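PDB 3GZA: putative alpha-L-fucosidase from Bacteroides thetaiotaomicron VPI-5482, which probably hydrolyses alpha-L-fucosidic linkages, acting as a glycoside hydrolase of family 29. Local coordinates for residues D194-V199 / I212-F217; L207-H210 / D216-W219. One frame throughout, in Å; residues are numbered along the deposited sequence.

Overall arrangement
Following the chain from its N terminus, strand 178-181 of the barrel leads by a loop to helix 196-202, then to strand 207-209 and on to strand 218-219. Contact 1 joins the N-terminal part of that helix, with the residues before it (194-199), to the loop 212-217 beyond strand 207-209. Contact 2 (207-210 with 216-219) closes the shorter loop between the two strands. Its first segment falls in the interval that contact 1 spans, and the two share Asp216 and Phe217, so they overlap at their C-terminal ends. Their centres lie about 8 Å apart, and Phe208 joins them by packing on Glu196 and Val199. Together they tie helix 196-202, strand 207-209, the loop after it and strand 218-219.

Contact 1 (D194-V199 / I212-F217); sequences DVEPIV and IDRADF
Glu196, near the N-terminal end of helix 196-202, meets Arg214 of the loop 212-217 through a salt bridge in which Arg214 NH1 donates to Glu196 OE2 over 3.0 Å. The bond is nearly straight (167°) and lies in the guanidinium plane, but it reaches the carboxylate on its anti side, the two flat groups standing 79° apart. This is the close part of the contact: Arg214 CD also lies 3.3 Å from Glu196 OE2, and the glutamate's CG sits near NH1. Both chains are extended, and with Arg214 CG anti to its own backbone N (chi1 180°) the guanidinium is carried along the loop to Asp216. There it binds side-on, NE to OD1 and NH2 to OD2, each at 2.9 Å. The resulting Glu196-Arg214-Asp216 network links the helix to the loop that follows strand 207-209 in the TIM-barrel domain, and Asn200 OD1, one turn along the helix, takes a further bond from NH1. Replacing Arg214 with a leucine would probably leave Glu196 OE2 and Asp216 OD1 without the cation between them, and the helix and loop without the direct salt bridge across them. The other side of the contact is looser, bridged by a water. Glu196 OE1 comes no nearer than 4.2 Å to Asp213 CB, and the two acidic groups, with OE1 and Asp213 OD2 4.6 Å apart, are joined by this water, which donates to both oxygens. The water probably softens their repulsion, while Arg189 and Arg244 form salt bridges with Asp213 OD1.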
loop_
_atom_site.group_PDB
_atom_site.type_symbol
_atom_site.label_atom_id
_atom_site.label_comp_id
_atom_site.label_asym_id
_atom_site.label_seq_id
_atom_site.Cartn_x
_atom_site.Cartn_y
_atom_site.Cartn_z
ATOM N N ASP A 194 -20.454 0.093 -0.443
ATOM C CA ASP A 194 -21.724 0.240 -1.105
ATOM C C ASP A 194 -21.501 -0.014 -2.605
ATOM O O ASP A 194 -21.454 0.903 -3.441
ATOM C CB ASP A 194 -22.296 1.605 -0.838
ATOM C CG ASP A 194 -23.792 1.698 -1.156
ATOM O OD1 ASP A 194 -24.405 0.668 -1.576
ATOM O OD2 ASP A 194 -24.339 2.809 -1.037
ATOM N N VAL A 195 -21.412 -1.313 -2.917
ATOM C CA VAL A 195 -21.027 -1.769 -4.250
ATOM C C VAL A 195 -22.152 -2.121 -5.216
ATOM O O VAL A 195 -21.950 -2.101 -6.427
ATOM C CB VAL A 195 -20.018 -2.961 -4.170
ATOM C CG1 VAL A 195 -18.646 -2.453 -3.626
ATOM C CG2 VAL A 195 -20.553 -4.119 -3.284
ATOM N N GLU A 196 -23.336 -2.432 -4.711
ATOM C CA GLU A 196 -24.400 -2.853 -5.596
ATOM C C GLU A 196 -24.755 -1.725 -6.570
ATOM O O GLU A 196 -24.935 -1.996 -7.766
ATOM C CB GLU A 196 -25.640 -3.362 -4.832
ATOM C CG GLU A 196 -26.612 -3.991 -5.773
ATOM C CD GLU A 196 -28.018 -4.118 -5.228
ATOM O OE1 GLU A 196 -28.254 -3.953 -3.994
ATOM O OE2 GLU A 196 -28.919 -4.388 -6.069
ATOM N N PRO A 197 -24.817 -0.465 -6.107
ATOM C CA PRO A 197 -25.134 0.583 -7.088
ATOM C C PRO A 197 -24.098 0.760 -8.165
ATOM O O PRO A 197 -24.439 1.191 -9.274
ATOM C CB PRO A 197 -25.194 1.852 -6.243
ATOM C CG PRO A 197 -25.484 1.382 -4.878
ATOM C CD PRO A 197 -24.770 0.104 -4.733
ATOM N N ILE A 198 -22.850 0.483 -7.827
ATOM C CA ILE A 198 -21.739 0.591 -8.803
ATOM C C ILE A 198 -21.898 -0.490 -9.876
ATOM O O ILE A 198 -21.840 -0.207 -11.075
ATOM C CB ILE A 198 -20.380 0.474 -8.123
ATOM C CG1 ILE A 198 -20.161 1.606 -7.144
ATOM C CG2 ILE A 198 -19.225 0.487 -9.160
ATOM C CD1 ILE A 198 -18.953 1.330 -6.255
ATOM N N VAL A 199 -22.164 -1.708 -9.438
ATOM C CA VAL A 199 -22.347 -2.825 -10.367
ATOM C C VAL A 199 -23.618 -2.558 -11.189
ATOM O O VAL A 199 -23.644 -2.719 -12.427
ATOM C CB VAL A 199 -22.358 -4.170 -9.632
ATOM C CG1 VAL A 199 -22.678 -5.317 -10.649
ATOM C CG2 VAL A 199 -21.047 -4.398 -8.904
ATOM N N ILE A 212 -25.501 -8.534 1.730
ATOM C CA ILE A 212 -26.664 -8.788 2.539
ATOM C C ILE A 212 -27.979 -8.520 1.859
ATOM O O ILE A 212 -29.004 -8.990 2.289
ATOM C CB ILE A 212 -26.555 -7.989 3.888
ATOM C CG1 ILE A 212 -27.414 -8.586 4.984
ATOM C CG2 ILE A 212 -26.823 -6.464 3.674
ATOM C CD1 ILE A 212 -26.969 -8.087 6.338
ATOM N N ASP A 213 -27.962 -7.671 0.843
ATOM C CA ASP A 213 -29.191 -7.249 0.146
ATOM C C ASP A 213 -29.516 -8.107 -1.064
ATOM O O ASP A 213 -30.692 -8.220 -1.441
ATOM C CB ASP A 213 -29.050 -5.814 -0.361
ATOM C CG ASP A 213 -28.939 -4.810 0.744
ATOM O OD1 ASP A 213 -29.543 -5.015 1.827
ATOM O OD2 ASP A 213 -28.216 -3.789 0.570
ATOM N N ARG A 214 -28.496 -8.677 -1.675
ATOM C CA ARG A 214 -28.643 -9.346 -2.950
ATOM C C ARG A 214 -27.609 -10.390 -3.283
ATOM O O ARG A 214 -26.409 -10.175 -3.100
ATOM C CB ARG A 214 -28.571 -8.246 -4.034
ATOM C CG ARG A 214 -28.703 -8.754 -5.450
ATOM C CD ARG A 214 -28.572 -7.633 -6.422
ATOM N NE ARG A 214 -28.358 -8.048 -7.804
ATOM C CZ ARG A 214 -28.121 -7.196 -8.796
ATOM N NH1 ARG A 214 -28.161 -5.887 -8.606
ATOM N NH2 ARG A 214 -27.906 -7.640 -10.020
ATOM N N ALA A 215 -28.071 -11.515 -3.832
ATOM C CA ALA A 215 -27.224 -12.553 -4.412
ATOM C C ALA A 215 -27.948 -13.021 -5.677
ATOM O O ALA A 215 -29.123 -13.382 -5.623
ATOM C CB ALA A 215 -27.052 -13.720 -3.496
ATOM N N ASP A 216 -27.237 -12.948 -6.801
ATOM C CA ASP A 216 -27.812 -13.421 -8.063
ATOM C C ASP A 216 -27.713 -14.928 -8.276
ATOM O O ASP A 216 -28.329 -15.472 -9.206
ATOM C CB ASP A 216 -27.253 -12.649 -9.232
ATOM C CG ASP A 216 -27.746 -11.226 -9.295
ATOM O OD1 ASP A 216 -28.702 -10.823 -8.589
ATOM O OD2 ASP A 216 -27.196 -10.489 -10.166
ATOM N N PHE A 217 -26.997 -15.597 -7.389
ATOM C CA PHE A 217 -26.973 -17.041 -7.284
ATOM C C PHE A 217 -26.494 -17.330 -5.874
ATOM O O PHE A 217 -26.096 -16.385 -5.169
ATOM C CB PHE A 217 -26.152 -17.708 -8.396
ATOM C CG PHE A 217 -24.733 -17.280 -8.465
ATOM C CD1 PHE A 217 -23.827 -17.837 -7.639
ATOM C CD2 PHE A 217 -24.313 -16.328 -9.401
ATOM C CE1 PHE A 217 -22.550 -17.478 -7.683
ATOM C CE2 PHE A 217 -23.033 -15.967 -9.469
ATOM C CZ PHE A 217 -22.136 -16.558 -8.637
HETATM O O HOH W 1 -26.742 -3.446 -1.623
#

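Contact 2 (L207-H210 / D216-W219); sequences LFYH and DFRW
Tyr209 and Phe217 lay their rings against each other in an offset stack, centroids 4.1 Å apart and planes inclined by 15°. Phe217 CE1 sits over the centre of the tyrosine ring, whereas Tyr209 CD1 meets the phenylalanine face nearer its rim, 3.4 Å from CE1. The torsions differ: Phe217 CG stands between its backbone N and carbonyl carbon (chi1 58°), which swings the ring back over Tyr209, while the tyrosine, CG anti to its N, reaches out beneath it. On the opposite face of Tyr209 lies CD2 of His210, joined to it by a cis peptide bond, and the tyrosine ring is thus sandwiched. Leu207 CB approaches the edge of the Phe217 ring. Beside the stack, Phe208 N donates to Asp216 OD2 over 2.9 Å, entering from above the carboxylate plane, and Asp216 N returns a bond to Phe208 O; His13 also binds OD2. The buried Phe217 O, 3.2 Å from Tyr209 CD1, has no hydrogen-bonding partner in the model. A water joins Tyr209 OH to Trp219 N, and the hydroxyl also binds a buffer molecule, as does His210 NE2. Among the barrel elements, strand 207-209 pairs in parallel with strand 178-181 and strand 218-219 with strand 264-273, whose Met269 touches Tyr209, Phe217 and Trp219, while helix 196-202 packs against Phe208.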
loop_
_atom_site.group_PDB
_atom_site.type_symbol
_atom_site.label_atom_id
_atom_site.label_comp_id
_atom_site.label_asym_id
_atom_site.label_seq_id
_atom_site.Cartn_x
_atom_site.Cartn_y
_atom_site.Cartn_z
ATOM N N LEU A 207 -23.791 -10.601 -13.152
ATOM C CA LEU A 207 -24.292 -11.265 -11.950
ATOM C C LEU A 207 -23.592 -10.672 -10.761
ATOM O O LEU A 207 -22.363 -10.604 -10.725
ATOM C CB LEU A 207 -24.059 -12.772 -12.002
ATOM C CG LEU A 207 -24.762 -13.531 -13.136
ATOM C CD1 LEU A 207 -24.000 -14.875 -13.515
ATOM C CD2 LEU A 207 -26.271 -13.737 -12.842
ATOM N N PHE A 208 -24.373 -10.270 -9.782
ATOM C CA PHE A 208 -23.867 -9.641 -8.547
ATOM C C PHE A 208 -23.864 -10.727 -7.453
ATOM O O PHE A 208 -24.934 -11.234 -7.052
ATOM C CB PHE A 208 -24.750 -8.479 -8.138
ATOM C CG PHE A 208 -24.298 -7.790 -6.884
ATOM C CD1 PHE A 208 -23.326 -6.788 -6.918
ATOM C CD2 PHE A 208 -24.831 -8.161 -5.645
ATOM C CE1 PHE A 208 -22.911 -6.177 -5.761
ATOM C CE2 PHE A 208 -24.411 -7.551 -4.497
ATOM C CZ PHE A 208 -23.470 -6.559 -4.539
ATOM N N TYR A 209 -22.667 -11.119 -6.991
ATOM C CA TYR A 209 -22.539 -12.179 -6.012
ATOM C C TYR A 209 -21.498 -11.747 -4.994
ATOM O O TYR A 209 -20.290 -11.959 -5.225
ATOM C CB TYR A 209 -22.201 -13.485 -6.733
ATOM C CG TYR A 209 -22.040 -14.627 -5.807
ATOM C CD1 TYR A 209 -23.130 -15.210 -5.196
ATOM C CD2 TYR A 209 -20.790 -15.148 -5.536
ATOM C CE1 TYR A 209 -22.975 -16.246 -4.308
ATOM C CE2 TYR A 209 -20.635 -16.184 -4.591
ATOM C CZ TYR A 209 -21.731 -16.701 -3.989
ATOM O OH TYR A 209 -21.687 -17.696 -3.044
ATOM N N HIS A 210 -21.867 -11.208 -3.832
ATOM C CA HIS A 210 -23.191 -11.036 -3.266
ATOM C C HIS A 210 -23.004 -10.167 -2.036
ATOM O O HIS A 210 -21.883 -9.908 -1.626
ATOM C CB HIS A 210 -23.786 -12.391 -2.819
ATOM C CG HIS A 210 -22.899 -13.165 -1.915
ATOM N ND1 HIS A 210 -23.128 -13.294 -0.567
ATOM C CD2 HIS A 210 -21.773 -13.884 -2.181
ATOM C CE1 HIS A 210 -22.178 -14.049 -0.036
ATOM N NE2 HIS A 210 -21.363 -14.450 -0.996
ATOM N N ASP A 216 -27.237 -12.948 -6.801
ATOM C CA ASP A 216 -27.812 -13.421 -8.063
ATOM C C ASP A 216 -27.713 -14.928 -8.276
ATOM O O ASP A 216 -28.329 -15.472 -9.206
ATOM C CB ASP A 216 -27.253 -12.649 -9.232
ATOM C CG ASP A 216 -27.746 -11.226 -9.295
ATOM O OD1 ASP A 216 -28.702 -10.823 -8.589
ATOM O OD2 ASP A 216 -27.196 -10.489 -10.166
ATOM N N PHE A 217 -26.997 -15.597 -7.389
ATOM C CA PHE A 217 -26.973 -17.041 -7.284
ATOM C C PHE A 217 -26.494 -17.330 -5.874
ATOM O O PHE A 217 -26.096 -16.385 -5.169
ATOM C CB PHE A 217 -26.152 -17.708 -8.396
ATOM C CG PHE A 217 -24.733 -17.280 -8.465
ATOM C CD1 PHE A 217 -23.827 -17.837 -7.639
ATOM C CD2 PHE A 217 -24.313 -16.328 -9.401
ATOM C CE1 PHE A 217 -22.550 -17.478 -7.683
ATOM C CE2 PHE A 217 -23.033 -15.967 -9.469
ATOM C CZ PHE A 217 -22.136 -16.558 -8.637
ATOM N N ARG A 218 -26.562 -18.582 -5.433
ATOM C CA ARG A 218 -26.180 -18.934 -4.064
ATOM C C ARG A 218 -25.145 -20.028 -4.093
ATOM O O ARG A 218 -25.231 -20.914 -4.924
ATOM C CB ARG A 218 -27.367 -19.441 -3.222
ATOM C CG ARG A 218 -28.013 -20.740 -3.750
ATOM C CD ARG A 218 -29.253 -21.089 -2.984
ATOM N NE ARG A 218 -29.553 -22.508 -3.198
ATOM C CZ ARG A 218 -30.393 -23.001 -4.108
ATOM N NH1 ARG A 218 -31.165 -22.197 -4.856
ATOM N NH2 ARG A 218 -30.515 -24.316 -4.214
ATOM N N TRP A 219 -24.236 -19.987 -3.137
ATOM C CA TRP A 219 -23.298 -21.103 -2.917
ATOM C C TRP A 219 -24.114 -22.269 -2.408
ATOM O O TRP A 219 -24.854 -22.145 -1.433
ATOM C CB TRP A 219 -22.254 -20.682 -1.878
ATOM C CG TRP A 219 -21.279 -21.766 -1.514
ATOM C CD1 TRP A 219 -20.417 -22.363 -2.326
ATOM C CD2 TRP A 219 -21.090 -22.326 -0.218
ATOM N NE1 TRP A 219 -19.671 -23.279 -1.642
ATOM C CE2 TRP A 219 -20.054 -23.273 -0.337
ATOM C CE3 TRP A 219 -21.668 -22.102 1.022
ATOM C CZ2 TRP A 219 -19.601 -24.001 0.721
ATOM C CZ3 TRP A 219 -21.239 -22.849 2.082
ATOM C CH2 TRP A 219 -20.207 -23.788 1.925
HETATM O O HOH W 2 -23.850 -17.660 -1.321
#